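Local coordinates for protein CSE1 (Thermus thermophilus, PDB 4AN8) that is the large CasA/Cse1 subunit of the type I-E CRISPR surveillance complex Cascade and probably helps it select foreign DNA during adaptive immunity, at residues S69-P74 against L78-K83; E467-T472 against Q491-L496; A471-L476 against K484-G489. All coordinates share one frame; numbering follows the deposited sequence.

Contact 1. Residues S69-P74 against L78-K83; sequences SGPRCP and LDWWRK
A helix-loop-helix connection containing a cis-proline sets P71 against W80, where the chain leaves helix 50-67 and turns into helix 74-83. The first helix closes in a Schellman motif: S69, with positive phi, is its C-prime residue, and the amide of G70 reaches back to the carbonyl of H65. G70 follows in an extended backbone conformation, with R72 N 3.6 Å from its CA, on the side where a CB would run into that nitrogen. The peptide bond before P71 is cis, and the CB of P71 is directed at the second helix. This CB lies 3.8 Å from W80 CH2, an apolar touch at the six-membered end of the indole, and it approaches the ring obliquely. W80 extends to meet it with CG beside the backbone N and anti to the carbonyl carbon (chi1 -56°). The indole also packs on L204 of helix 199-206 and on P87, so the proline is one part of a wider apolar setting. L78, two residues before W80 on the helix, packs on L328 and L332 of helix 320-333. The loop itself is braced by R72, which folds back and gives its NE to S69 O at 2.7 Å in a nearly straight bond, with the acceptor close to the guanidinium plane. The backbone joins the two segments by an i to i+4 bond, L78 N to P74 O, 3.1 Å long with an N-H...O angle of 160°.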
ATOM      1  N   SER A  69      18.676 -15.819   3.582  1.00 33.89           N
ATOM      2  CA  SER A  69      18.826 -15.812   5.019  1.00 33.89           C
ATOM      3  C   SER A  69      19.309 -14.445   5.504  1.00 33.89           C
ATOM      4  O   SER A  69      20.167 -14.346   6.372  1.00 33.89           O
ATOM      5  CB  SER A  69      19.804 -16.914   5.416  1.00 39.92           C
ATOM      6  OG  SER A  69      19.615 -17.265   6.762  1.00 39.92           O
ATOM      7  N   GLY A  70      18.745 -13.390   4.925  1.00 28.01           N
ATOM      8  CA  GLY A  70      19.183 -12.015   5.162  1.00 28.01           C
ATOM      9  C   GLY A  70      18.323 -11.070   4.329  1.00 28.01           C
ATOM     10  O   GLY A  70      17.183 -11.399   4.023  1.00 28.01           O
ATOM     11  N   PRO A  71      18.871  -9.910   3.923  1.00 25.36           N
ATOM     12  CA  PRO A  71      20.256  -9.491   4.174  1.00 25.36           C
ATOM     13  C   PRO A  71      20.428  -9.149   5.636  1.00 25.36           C
ATOM     14  O   PRO A  71      19.536  -8.528   6.204  1.00 25.36           O
ATOM     15  CB  PRO A  71      20.395  -8.223   3.330  1.00 24.55           C
ATOM     16  CG  PRO A  71      19.014  -7.677   3.248  1.00 24.55           C
ATOM     17  CD  PRO A  71      18.128  -8.893   3.154  1.00 24.55           C
ATOM     18  N   ARG A  72      21.534  -9.569   6.242  1.00 34.39           N
ATOM     19  CA  ARG A  72      21.800  -9.248   7.637  1.00 34.39           C
ATOM     20  C   ARG A  72      22.215  -7.799   7.793  1.00 34.39           C
ATOM     21  O   ARG A  72      22.077  -7.220   8.855  1.00 34.39           O
ATOM     22  CB  ARG A  72      22.914 -10.136   8.204  1.00 48.23           C
ATOM     23  CG  ARG A  72      22.645 -11.620   8.110  1.00 48.23           C
ATOM     24  CD  ARG A  72      21.436 -12.046   8.931  1.00 48.23           C
ATOM     25  NE  ARG A  72      21.202 -13.478   8.764  1.00 48.23           N
ATOM     26  CZ  ARG A  72      21.602 -14.413   9.625  1.00 48.23           C
ATOM     27  NH1 ARG A  72      22.230 -14.067  10.739  1.00 48.23           N
ATOM     28  NH2 ARG A  72      21.356 -15.697   9.377  1.00 48.23           N
ATOM     29  N   CYS A  73      22.754  -7.216   6.736  1.00 27.13           N
ATOM     30  CA  CYS A  73      23.305  -5.867   6.834  1.00 27.13           C
ATOM     31  C   CYS A  73      22.957  -5.081   5.601  1.00 27.13           C
ATOM     32  O   CYS A  73      22.860  -5.666   4.538  1.00 27.13           O
ATOM     33  CB  CYS A  73      24.824  -5.930   6.943  1.00 65.67           C
ATOM     34  SG  CYS A  73      25.364  -6.663   8.466  1.00 65.67           S
ATOM     35  N   PRO A  74      22.799  -3.753   5.736  1.00 31.71           N
ATOM     36  CA  PRO A  74      22.555  -2.926   4.553  1.00 31.71           C
ATOM     37  C   PRO A  74      23.727  -3.043   3.589  1.00 31.71           C
ATOM     38  O   PRO A  74      23.507  -2.983   2.380  1.00 31.71           O
ATOM     39  CB  PRO A  74      22.445  -1.501   5.111  1.00 25.39           C
ATOM     40  CG  PRO A  74      22.258  -1.650   6.598  1.00 25.39           C
ATOM     41  CD  PRO A  74      22.864  -2.965   6.985  1.00 25.39           C
ATOM     42  N   LEU A  78      23.896  -3.341  -0.661  1.00 28.35           N
ATOM     43  CA  LEU A  78      24.769  -2.492  -1.464  1.00 28.35           C
ATOM     44  C   LEU A  78      25.655  -3.310  -2.400  1.00 28.35           C
ATOM     45  O   LEU A  78      25.761  -3.016  -3.598  1.00 28.35           O
ATOM     46  CB  LEU A  78      25.652  -1.654  -0.539  1.00 57.94           C
ATOM     47  CG  LEU A  78      25.128  -0.276  -0.164  1.00 57.94           C
ATOM     48  CD1 LEU A  78      25.986   0.350   0.922  1.00 57.94           C
ATOM     49  CD2 LEU A  78      25.096   0.599  -1.413  1.00 57.94           C
ATOM     50  N   ASP A  79      26.294  -4.331  -1.847  1.00 37.73           N
ATOM     51  CA  ASP A  79      27.016  -5.291  -2.665  1.00 37.73           C
ATOM     52  C   ASP A  79      26.153  -5.742  -3.842  1.00 37.73           C
ATOM     53  O   ASP A  79      26.562  -5.613  -4.994  1.00 37.73           O
ATOM     54  CB  ASP A  79      27.420  -6.519  -1.838  1.00 86.69           C
ATOM     55  CG  ASP A  79      28.714  -6.316  -1.076  1.00 86.69           C
ATOM     56  OD1 ASP A  79      29.675  -5.788  -1.669  1.00 86.69           O
ATOM     57  OD2 ASP A  79      28.774  -6.690   0.117  1.00 86.69           O
ATOM     58  N   TRP A  80      24.969  -6.285  -3.559  1.00 31.31           N
ATOM     59  CA  TRP A  80      24.142  -6.835  -4.628  1.00 31.31           C
ATOM     60  C   TRP A  80      23.777  -5.753  -5.616  1.00 31.31           C
ATOM     61  O   TRP A  80      23.627  -6.016  -6.800  1.00 31.31           O
ATOM     62  CB  TRP A  80      22.884  -7.501  -4.072  1.00 25.57           C
ATOM     63  CG  TRP A  80      23.226  -8.543  -3.078  1.00 25.57           C
ATOM     64  CD1 TRP A  80      24.389  -9.257  -3.013  1.00 25.57           C
ATOM     65  CD2 TRP A  80      22.416  -8.985  -1.981  1.00 25.57           C
ATOM     66  NE1 TRP A  80      24.348 -10.129  -1.951  1.00 25.57           N
ATOM     67  CE2 TRP A  80      23.151  -9.978  -1.297  1.00 25.57           C
ATOM     68  CE3 TRP A  80      21.141  -8.646  -1.519  1.00 25.57           C
ATOM     69  CZ2 TRP A  80      22.660 -10.624  -0.166  1.00 25.57           C
ATOM     70  CZ3 TRP A  80      20.649  -9.290  -0.398  1.00 25.57           C
ATOM     71  CH2 TRP A  80      21.406 -10.270   0.265  1.00 25.57           C
ATOM     72  N   TRP A  81      23.632  -4.535  -5.123  1.00 31.64           N
ATOM     73  CA  TRP A  81      23.354  -3.407  -5.995  1.00 31.64           C
ATOM     74  C   TRP A  81      24.540  -3.198  -6.932  1.00 31.64           C
ATOM     75  O   TRP A  81      24.368  -3.065  -8.135  1.00 31.64           O
ATOM     76  CB  TRP A  81      23.107  -2.130  -5.179  1.00 26.98           C
ATOM     77  CG  TRP A  81      22.636  -1.005  -6.011  1.00 26.98           C
ATOM     78  CD1 TRP A  81      23.331  -0.375  -7.009  1.00 26.98           C
ATOM     79  CD2 TRP A  81      21.351  -0.360  -5.947  1.00 26.98           C
ATOM     80  NE1 TRP A  81      22.561   0.617  -7.567  1.00 26.98           N
ATOM     81  CE2 TRP A  81      21.343   0.650  -6.933  1.00 26.98           C
ATOM     82  CE3 TRP A  81      20.213  -0.533  -5.149  1.00 26.98           C
ATOM     83  CZ2 TRP A  81      20.229   1.496  -7.142  1.00 26.98           C
ATOM     84  CZ3 TRP A  81      19.103   0.302  -5.370  1.00 26.98           C
ATOM     85  CH2 TRP A  81      19.127   1.298  -6.354  1.00 26.98           C
ATOM     86  N   ARG A  82      25.742  -3.145  -6.363  1.00 37.89           N
ATOM     87  CA  ARG A  82      26.962  -2.965  -7.149  1.00 37.89           C
ATOM     88  C   ARG A  82      27.130  -4.064  -8.201  1.00 37.89           C
ATOM     89  O   ARG A  82      27.411  -3.776  -9.365  1.00 37.89           O
ATOM     90  CB  ARG A  82      28.205  -2.891  -6.246  1.00 51.38           C
ATOM     91  CG  ARG A  82      28.529  -1.489  -5.746  1.00 51.38           C
ATOM     92  CD  ARG A  82      29.891  -1.413  -5.046  1.00 51.38           C
ATOM     93  NE  ARG A  82      29.987  -2.439  -4.019  1.00 51.38           N
ATOM     94  CZ  ARG A  82      29.648  -2.267  -2.745  1.00 51.38           C
ATOM     95  NH1 ARG A  82      29.216  -1.085  -2.314  1.00 51.38           N
ATOM     96  NH2 ARG A  82      29.759  -3.281  -1.894  1.00 51.38           N
ATOM     97  N   LYS A  83      26.944  -5.317  -7.799  1.00 39.56           N
ATOM     98  CA  LYS A  83      27.136  -6.450  -8.706  1.00 39.56           C
ATOM     99  C   LYS A  83      26.047  -6.564  -9.762  1.00 39.56           C
ATOM    100  O   LYS A  83      26.215  -7.267 -10.756  1.00 39.56           O
ATOM    101  CB  LYS A  83      27.269  -7.755  -7.930  1.00 59.80           C
ATOM    102  CG  LYS A  83      28.703  -8.219  -7.806  1.00 59.80           C
ATOM    103  CD  LYS A  83      28.878  -9.215  -6.679  1.00 59.80           C
ATOM    104  CE  LYS A  83      28.973  -8.502  -5.343  1.00 59.80           C
ATOM    105  NZ  LYS A  83      28.808  -9.453  -4.208  1.00 59.80           N
TER

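Contact 2. Residues E467-T472 against Q491-L496; sequences EAWKAT and QEFGRL
W469 and F493 stack ring on ring where helix 453-476 faces helix 483-499, and their CA atoms, 7.8 Å apart, are the nearest CA pair of the two segments. Along the first helix, A468 comes just before the stack. Its methyl packs on L429 and L432 of helix 429-446, while its carbonyl serves T472 one turn later. W469 follows, its CB directed toward the partner helix. Its CG is anti to the backbone N (chi1 173°); F493 has the same first torsion, and the two side chains slide past each other in opposite directions. The rings form an offset stack: the five-membered ring of the indole and the phenyl ring have centroids 4.2 Å apart and planes inclined by only 13°. Each CB then falls over the ring of the other residue. W469 CB sits over the phenyl face toward its rim, 3.4 Å from F493 CE1 and 3.6 Å from the ring centroid, a CH-pi contact; F493 CB lies almost straight above the indole five-membered ring, 4.1 Å from its centroid. This buried pair belongs to the C-terminal helical bundle of Cse1, and L395 of helix 372-403 packs on both aromatic residues, tying a third helix to the interface. The polar edge of the indole is also satisfied, since NE1 donates to E490 OE1 just before the second segment. Beyond the stack, T472 turns back along its own helix: OG1 donates to A468 O at 3.0 Å, and T472 N reaches the same oxygen at 3.2 Å from the opposite face of the carbonyl plane.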
ATOM      1  N   GLU A 467      -6.544  30.413  -6.265  1.00 45.02           N
ATOM      2  CA  GLU A 467      -7.238  29.652  -7.292  1.00 45.02           C
ATOM      3  C   GLU A 467      -8.570  29.093  -6.794  1.00 45.02           C
ATOM      4  O   GLU A 467      -9.539  29.029  -7.540  1.00 45.02           O
ATOM      5  CB  GLU A 467      -6.336  28.518  -7.788  1.00 98.56           C
ATOM      6  CG  GLU A 467      -6.871  27.755  -8.984  1.00 98.56           C
ATOM      7  CD  GLU A 467      -5.825  26.847  -9.609  1.00 98.56           C
ATOM      8  OE1 GLU A 467      -5.137  26.116  -8.862  1.00 98.56           O
ATOM      9  OE2 GLU A 467      -5.683  26.874 -10.851  1.00 98.56           O
ATOM     10  N   ALA A 468      -8.625  28.679  -5.534  1.00 35.17           N
ATOM     11  CA  ALA A 468      -9.838  28.041  -5.023  1.00 35.17           C
ATOM     12  C   ALA A 468     -10.913  29.067  -4.676  1.00 35.17           C
ATOM     13  O   ALA A 468     -12.108  28.819  -4.844  1.00 35.17           O
ATOM     14  CB  ALA A 468      -9.520  27.166  -3.807  1.00 26.91           C
ATOM     15  N   TRP A 469     -10.486  30.217  -4.174  1.00 38.57           N
ATOM     16  CA  TRP A 469     -11.431  31.266  -3.843  1.00 38.57           C
ATOM     17  C   TRP A 469     -12.000  31.882  -5.142  1.00 38.57           C
ATOM     18  O   TRP A 469     -13.217  32.094  -5.263  1.00 38.57           O
ATOM     19  CB  TRP A 469     -10.789  32.314  -2.922  1.00 33.32           C
ATOM     20  CG  TRP A 469     -11.671  33.496  -2.696  1.00 33.32           C
ATOM     21  CD1 TRP A 469     -11.455  34.774  -3.134  1.00 33.32           C
ATOM     22  CD2 TRP A 469     -12.926  33.510  -2.009  1.00 33.32           C
ATOM     23  NE1 TRP A 469     -12.497  35.577  -2.756  1.00 33.32           N
ATOM     24  CE2 TRP A 469     -13.414  34.828  -2.065  1.00 33.32           C
ATOM     25  CE3 TRP A 469     -13.683  32.536  -1.347  1.00 33.32           C
ATOM     26  CZ2 TRP A 469     -14.623  35.199  -1.490  1.00 33.32           C
ATOM     27  CZ3 TRP A 469     -14.894  32.907  -0.781  1.00 33.32           C
ATOM     28  CH2 TRP A 469     -15.349  34.232  -0.857  1.00 33.32           C
ATOM     29  N   LYS A 470     -11.124  32.121  -6.119  1.00 46.57           N
ATOM     30  CA  LYS A 470     -11.570  32.550  -7.440  1.00 46.57           C
ATOM     31  C   LYS A 470     -12.720  31.684  -7.935  1.00 46.57           C
ATOM     32  O   LYS A 470     -13.722  32.194  -8.428  1.00 46.57           O
ATOM     33  CB  LYS A 470     -10.424  32.525  -8.454  1.00 76.19           C
ATOM     34  CG  LYS A 470     -10.852  32.882  -9.872  1.00 76.19           C
ATOM     35  CD  LYS A 470      -9.656  32.927 -10.817  1.00 76.19           C
ATOM     36  CE  LYS A 470     -10.079  32.928 -12.285  1.00 76.19           C
ATOM     37  NZ  LYS A 470     -10.797  34.172 -12.685  1.00 76.19           N
ATOM     38  N   ALA A 471     -12.586  30.371  -7.778  1.00 44.04           N
ATOM     39  CA  ALA A 471     -13.604  29.447  -8.263  1.00 44.04           C
ATOM     40  C   ALA A 471     -14.887  29.540  -7.457  1.00 44.04           C
ATOM     41  O   ALA A 471     -15.975  29.278  -7.967  1.00 44.04           O
ATOM     42  CB  ALA A 471     -13.068  28.014  -8.265  1.00 29.08           C
ATOM     43  N   THR A 472     -14.760  29.906  -6.189  1.00 28.67           N
ATOM     44  CA  THR A 472     -15.928  30.047  -5.310  1.00 28.67           C
ATOM     45  C   THR A 472     -16.653  31.371  -5.594  1.00 28.67           C
ATOM     46  O   THR A 472     -17.875  31.427  -5.540  1.00 28.67           O
ATOM     47  CB  THR A 472     -15.514  29.982  -3.821  1.00 38.87           C
ATOM     48  OG1 THR A 472     -14.801  28.760  -3.585  1.00 38.87           O
ATOM     49  CG2 THR A 472     -16.723  30.037  -2.913  1.00 38.87           C
ATOM     50  N   GLN A 491     -13.813  39.446   2.283  1.00 47.67           N
ATOM     51  CA  GLN A 491     -13.106  40.147   3.357  1.00 47.67           C
ATOM     52  C   GLN A 491     -12.338  39.161   4.235  1.00 47.67           C
ATOM     53  O   GLN A 491     -11.159  39.368   4.518  1.00 47.67           O
ATOM     54  CB  GLN A 491     -14.071  40.985   4.196  1.00 90.50           C
ATOM     55  CG  GLN A 491     -14.579  42.217   3.465  1.00 90.50           C
ATOM     56  CD  GLN A 491     -15.514  43.077   4.305  1.00 90.50           C
ATOM     57  OE1 GLN A 491     -15.692  42.845   5.504  1.00 90.50           O
ATOM     58  NE2 GLN A 491     -16.120  44.077   3.672  1.00 90.50           N
ATOM     59  N   GLU A 492     -13.015  38.087   4.644  1.00 42.57           N
ATOM     60  CA  GLU A 492     -12.406  37.029   5.461  1.00 42.57           C
ATOM     61  C   GLU A 492     -11.250  36.377   4.712  1.00 42.57           C
ATOM     62  O   GLU A 492     -10.175  36.153   5.271  1.00 42.57           O
ATOM     63  CB  GLU A 492     -13.455  35.981   5.838  1.00 71.30           C
ATOM     64  CG  GLU A 492     -13.021  34.987   6.904  1.00 71.30           C
ATOM     65  CD  GLU A 492     -14.203  34.211   7.486  1.00 71.30           C
ATOM     66  OE1 GLU A 492     -15.360  34.456   7.068  1.00 71.30           O
ATOM     67  OE2 GLU A 492     -13.982  33.354   8.368  1.00 71.30           O
ATOM     68  N   PHE A 493     -11.472  36.084   3.435  1.00 44.39           N
ATOM     69  CA  PHE A 493     -10.424  35.488   2.634  1.00 44.39           C
ATOM     70  C   PHE A 493      -9.220  36.404   2.592  1.00 44.39           C
ATOM     71  O   PHE A 493      -8.087  35.941   2.496  1.00 44.39           O
ATOM     72  CB  PHE A 493     -10.899  35.184   1.218  1.00 37.53           C
ATOM     73  CG  PHE A 493      -9.821  34.634   0.339  1.00 37.53           C
ATOM     74  CD1 PHE A 493      -9.528  33.275   0.354  1.00 37.53           C
ATOM     75  CD2 PHE A 493      -9.082  35.469  -0.479  1.00 37.53           C
ATOM     76  CE1 PHE A 493      -8.533  32.760  -0.438  1.00 37.53           C
ATOM     77  CE2 PHE A 493      -8.071  34.964  -1.279  1.00 37.53           C
ATOM     78  CZ  PHE A 493      -7.798  33.598  -1.259  1.00 37.53           C
ATOM     79  N   GLY A 494      -9.466  37.709   2.662  1.00 47.56           N
ATOM     80  CA  GLY A 494      -8.388  38.681   2.685  1.00 47.56           C
ATOM     81  C   GLY A 494      -7.583  38.531   3.957  1.00 47.56           C
ATOM     82  O   GLY A 494      -6.357  38.468   3.924  1.00 47.56           O
ATOM     83  N   ARG A 495      -8.275  38.473   5.088  1.00 48.59           N
ATOM     84  CA  ARG A 495      -7.625  38.176   6.360  1.00 48.59           C
ATOM     85  C   ARG A 495      -6.694  36.961   6.252  1.00 48.59           C
ATOM     86  O   ARG A 495      -5.510  37.056   6.579  1.00 48.59           O
ATOM     87  CB  ARG A 495      -8.661  37.936   7.460  1.00 83.91           C
ATOM     88  CG  ARG A 495      -8.764  39.061   8.465  1.00 83.91           C
ATOM     89  CD  ARG A 495      -9.739  38.734   9.586  1.00 83.91           C
ATOM     90  NE  ARG A 495     -11.100  38.472   9.112  1.00 83.91           N
ATOM     91  CZ  ARG A 495     -11.950  39.410   8.694  1.00 83.91           C
ATOM     92  NH1 ARG A 495     -11.582  40.686   8.667  1.00 83.91           N
ATOM     93  NH2 ARG A 495     -13.167  39.066   8.291  1.00 83.91           N
ATOM     94  N   LEU A 496      -7.233  35.826   5.793  1.00 52.76           N
ATOM     95  CA  LEU A 496      -6.465  34.582   5.698  1.00 52.76           C
ATOM     96  C   LEU A 496      -5.153  34.743   4.930  1.00 52.76           C
ATOM     97  O   LEU A 496      -4.096  34.337   5.408  1.00 52.76           O
ATOM     98  CB  LEU A 496      -7.297  33.453   5.080  1.00 47.03           C
ATOM     99  CG  LEU A 496      -8.242  32.693   6.014  1.00 47.03           C
ATOM    100  CD1 LEU A 496      -9.009  31.634   5.248  1.00 47.03           C
ATOM    101  CD2 LEU A 496      -7.476  32.061   7.150  1.00 47.03           C
TER

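Contact 3. Residues A471-L476 against K484-G489; sequences ATRRFL and KALAQG
L486 reaches out from its helix to both R473 and L476, and these three side chains carry the contact. Its CG is anti to the backbone N (chi1 177°), which carries both methyl groups across toward the facing helix. There the two leucines cross obliquely: CD2 of L486 meets L476 CD1 at 3.9 Å, and the approach continues down to the stems, with L476 CB 4.1 Å from L486 CB. L476 CD1 also comes within 4.0 Å of L486 CA, so the methyl lies against the backbone of the second helix. Such close seating fits the short CA-CA separation of 6.2 Å between the two leucines, near the turn that joins their helices. R473, three residues before L476, lies against the same L486 methyl, CD2. Its chain starts beside the interface but bends at chi3 (63°), folding the guanidinium back over L486. CG touches L486 CD2 at 3.8 Å, that methyl sits over one face of the guanidinium toward its rim, and NH1 is 3.8 Å from L486 CD1. The charged group thus rests on apolar carbon while NH1 forms a salt bridge with E490, one residue past the second segment, so the arginine bridges the helices by both packing and charge. The pair forms a helical hairpin, helix 453-476 running into helix 483-499 through a short loop that includes H482, itself touching L476. Helix 372-403 packs on the hairpin, V399 touching both L476 and A485, with A402 and V403 also against A485.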
ATOM      1  N   ALA A 471     -12.586  30.371  -7.778  1.00 44.04           N
ATOM      2  CA  ALA A 471     -13.604  29.447  -8.263  1.00 44.04           C
ATOM      3  C   ALA A 471     -14.887  29.540  -7.457  1.00 44.04           C
ATOM      4  O   ALA A 471     -15.975  29.278  -7.967  1.00 44.04           O
ATOM      5  CB  ALA A 471     -13.068  28.014  -8.265  1.00 29.08           C
ATOM      6  N   THR A 472     -14.760  29.906  -6.189  1.00 28.67           N
ATOM      7  CA  THR A 472     -15.928  30.047  -5.310  1.00 28.67           C
ATOM      8  C   THR A 472     -16.653  31.371  -5.594  1.00 28.67           C
ATOM      9  O   THR A 472     -17.875  31.427  -5.540  1.00 28.67           O
ATOM     10  CB  THR A 472     -15.514  29.982  -3.821  1.00 38.87           C
ATOM     11  OG1 THR A 472     -14.801  28.760  -3.585  1.00 38.87           O
ATOM     12  CG2 THR A 472     -16.723  30.037  -2.913  1.00 38.87           C
ATOM     13  N   ARG A 473     -15.886  32.427  -5.877  1.00 32.31           N
ATOM     14  CA  ARG A 473     -16.448  33.699  -6.343  1.00 32.31           C
ATOM     15  C   ARG A 473     -17.323  33.447  -7.561  1.00 32.31           C
ATOM     16  O   ARG A 473     -18.502  33.811  -7.586  1.00 32.31           O
ATOM     17  CB  ARG A 473     -15.344  34.677  -6.735  1.00 44.34           C
ATOM     18  CG  ARG A 473     -14.762  35.461  -5.581  1.00 44.34           C
ATOM     19  CD  ARG A 473     -13.982  36.676  -6.086  1.00 44.34           C
ATOM     20  NE  ARG A 473     -14.842  37.622  -6.796  1.00 44.34           N
ATOM     21  CZ  ARG A 473     -15.367  38.720  -6.251  1.00 44.34           C
ATOM     22  NH1 ARG A 473     -15.114  39.026  -4.980  1.00 44.34           N
ATOM     23  NH2 ARG A 473     -16.145  39.520  -6.976  1.00 44.34           N
ATOM     24  N   ARG A 474     -16.727  32.808  -8.566  1.00 49.07           N
ATOM     25  CA  ARG A 474     -17.425  32.421  -9.783  1.00 49.07           C
ATOM     26  C   ARG A 474     -18.755  31.741  -9.463  1.00 49.07           C
ATOM     27  O   ARG A 474     -19.769  31.997 -10.111  1.00 49.07           O
ATOM     28  CB  ARG A 474     -16.535  31.503 -10.622  1.00 42.54           C
ATOM     29  CG  ARG A 474     -16.898  31.441 -12.084  1.00 42.54           C
ATOM     30  CD  ARG A 474     -16.050  30.419 -12.821  1.00 42.54           C
ATOM     31  NE  ARG A 474     -14.661  30.827 -12.951  1.00 42.54           N
ATOM     32  CZ  ARG A 474     -13.636  30.090 -12.534  1.00 42.54           C
ATOM     33  NH1 ARG A 474     -13.868  28.910 -11.966  1.00 42.54           N
ATOM     34  NH2 ARG A 474     -12.388  30.529 -12.677  1.00 42.54           N
ATOM     35  N   PHE A 475     -18.753  30.890  -8.447  1.00 52.13           N
ATOM     36  CA  PHE A 475     -19.958  30.185  -8.030  1.00 52.13           C
ATOM     37  C   PHE A 475     -20.907  31.134  -7.304  1.00 52.13           C
ATOM     38  O   PHE A 475     -22.117  31.142  -7.542  1.00 52.13           O
ATOM     39  CB  PHE A 475     -19.566  29.023  -7.110  1.00 74.48           C
ATOM     40  CG  PHE A 475     -20.729  28.239  -6.572  1.00 74.48           C
ATOM     41  CD1 PHE A 475     -21.596  28.799  -5.648  1.00 74.48           C
ATOM     42  CD2 PHE A 475     -20.941  26.929  -6.979  1.00 74.48           C
ATOM     43  CE1 PHE A 475     -22.662  28.073  -5.149  1.00 74.48           C
ATOM     44  CE2 PHE A 475     -22.002  26.191  -6.483  1.00 74.48           C
ATOM     45  CZ  PHE A 475     -22.866  26.765  -5.568  1.00 74.48           C
ATOM     46  N   LEU A 476     -20.355  31.940  -6.404  1.00 36.63           N
ATOM     47  CA  LEU A 476     -21.171  32.861  -5.631  1.00 36.63           C
ATOM     48  C   LEU A 476     -21.742  34.007  -6.468  1.00 36.63           C
ATOM     49  O   LEU A 476     -22.759  34.592  -6.112  1.00 36.63           O
ATOM     50  CB  LEU A 476     -20.367  33.421  -4.460  1.00 36.64           C
ATOM     51  CG  LEU A 476     -19.993  32.388  -3.391  1.00 36.64           C
ATOM     52  CD1 LEU A 476     -19.099  33.015  -2.316  1.00 36.64           C
ATOM     53  CD2 LEU A 476     -21.251  31.761  -2.782  1.00 36.64           C
ATOM     54  N   LYS A 484     -24.377  38.495  -0.215  1.00 39.78           N
ATOM     55  CA  LYS A 484     -23.960  38.851   1.139  1.00 39.78           C
ATOM     56  C   LYS A 484     -22.792  37.965   1.603  1.00 39.78           C
ATOM     57  O   LYS A 484     -21.791  38.453   2.157  1.00 39.78           O
ATOM     58  CB  LYS A 484     -25.123  38.777   2.135  1.00 86.70           C
ATOM     59  CG  LYS A 484     -24.701  39.108   3.567  1.00 86.70           C
ATOM     60  CD  LYS A 484     -25.884  39.391   4.487  1.00 86.70           C
ATOM     61  CE  LYS A 484     -26.571  38.117   4.960  1.00 86.70           C
ATOM     62  NZ  LYS A 484     -27.754  38.429   5.814  1.00 86.70           N
ATOM     63  N   ALA A 485     -22.935  36.665   1.363  1.00 38.67           N
ATOM     64  CA  ALA A 485     -21.922  35.685   1.699  1.00 38.67           C
ATOM     65  C   ALA A 485     -20.648  36.027   0.976  1.00 38.67           C
ATOM     66  O   ALA A 485     -19.554  35.933   1.530  1.00 38.67           O
ATOM     67  CB  ALA A 485     -22.400  34.301   1.299  1.00 46.31           C
ATOM     68  N   LEU A 486     -20.787  36.445  -0.276  1.00 36.12           N
ATOM     69  CA  LEU A 486     -19.645  36.798  -1.067  1.00 36.12           C
ATOM     70  C   LEU A 486     -18.908  38.000  -0.575  1.00 36.12           C
ATOM     71  O   LEU A 486     -17.716  38.019  -0.569  1.00 36.12           O
ATOM     72  CB  LEU A 486     -20.021  37.001  -2.530  1.00 45.22           C
ATOM     73  CG  LEU A 486     -18.892  37.448  -3.436  1.00 45.22           C
ATOM     74  CD1 LEU A 486     -18.375  38.729  -2.990  1.00 45.22           C
ATOM     75  CD2 LEU A 486     -17.801  36.490  -3.550  1.00 45.22           C
ATOM     76  N   ALA A 487     -19.632  39.046  -0.187  1.00 32.49           N
ATOM     77  CA  ALA A 487     -18.954  40.247   0.292  1.00 32.49           C
ATOM     78  C   ALA A 487     -18.215  39.922   1.586  1.00 32.49           C
ATOM     79  O   ALA A 487     -17.064  40.298   1.746  1.00 32.49           O
ATOM     80  CB  ALA A 487     -19.941  41.375   0.506  1.00 45.36           C
ATOM     81  N   GLN A 488     -18.883  39.216   2.500  1.00 40.15           N
ATOM     82  CA  GLN A 488     -18.262  38.826   3.766  1.00 40.15           C
ATOM     83  C   GLN A 488     -17.060  37.919   3.529  1.00 40.15           C
ATOM     84  O   GLN A 488     -15.992  38.124   4.108  1.00 40.15           O
ATOM     85  CB  GLN A 488     -19.266  38.122   4.678  1.00 88.33           C
ATOM     86  CG  GLN A 488     -20.382  39.009   5.195  1.00 88.33           C
ATOM     87  CD  GLN A 488     -21.378  38.242   6.048  1.00 88.33           C
ATOM     88  OE1 GLN A 488     -22.560  38.593   6.112  1.00 88.33           O
ATOM     89  NE2 GLN A 488     -20.904  37.183   6.707  1.00 88.33           N
ATOM     90  N   GLY A 489     -17.245  36.924   2.663  1.00 36.76           N
ATOM     91  CA  GLY A 489     -16.210  35.948   2.376  1.00 36.76           C
ATOM     92  C   GLY A 489     -14.952  36.543   1.786  1.00 36.76           C
ATOM     93  O   GLY A 489     -13.840  36.181   2.196  1.00 36.76           O
TER

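Contacts 2 and 3 join the same two helices, 453-476 and 483-499, with centres about 8 Å apart, and share A471 and T472. They touch directly: W469 CH2 of contact 2 lies 3.5 Å from G489 C of contact 3. Neither has a hydrogen bond between its segments; contact 2 is buried aromatic stacking, and contact 3, nearer the hairpin turn, is partly buried and mixes leucine packing with an arginine at the surface. E490 OE1 links both, by a hydrogen bond in contact 2 and a salt bridge in contact 3. Contact 1 is local and partly buried, a loop against the helix it enters, joined by a backbone bond and a proline-indole touch. Its centre is about 59 Å from that of contact 3.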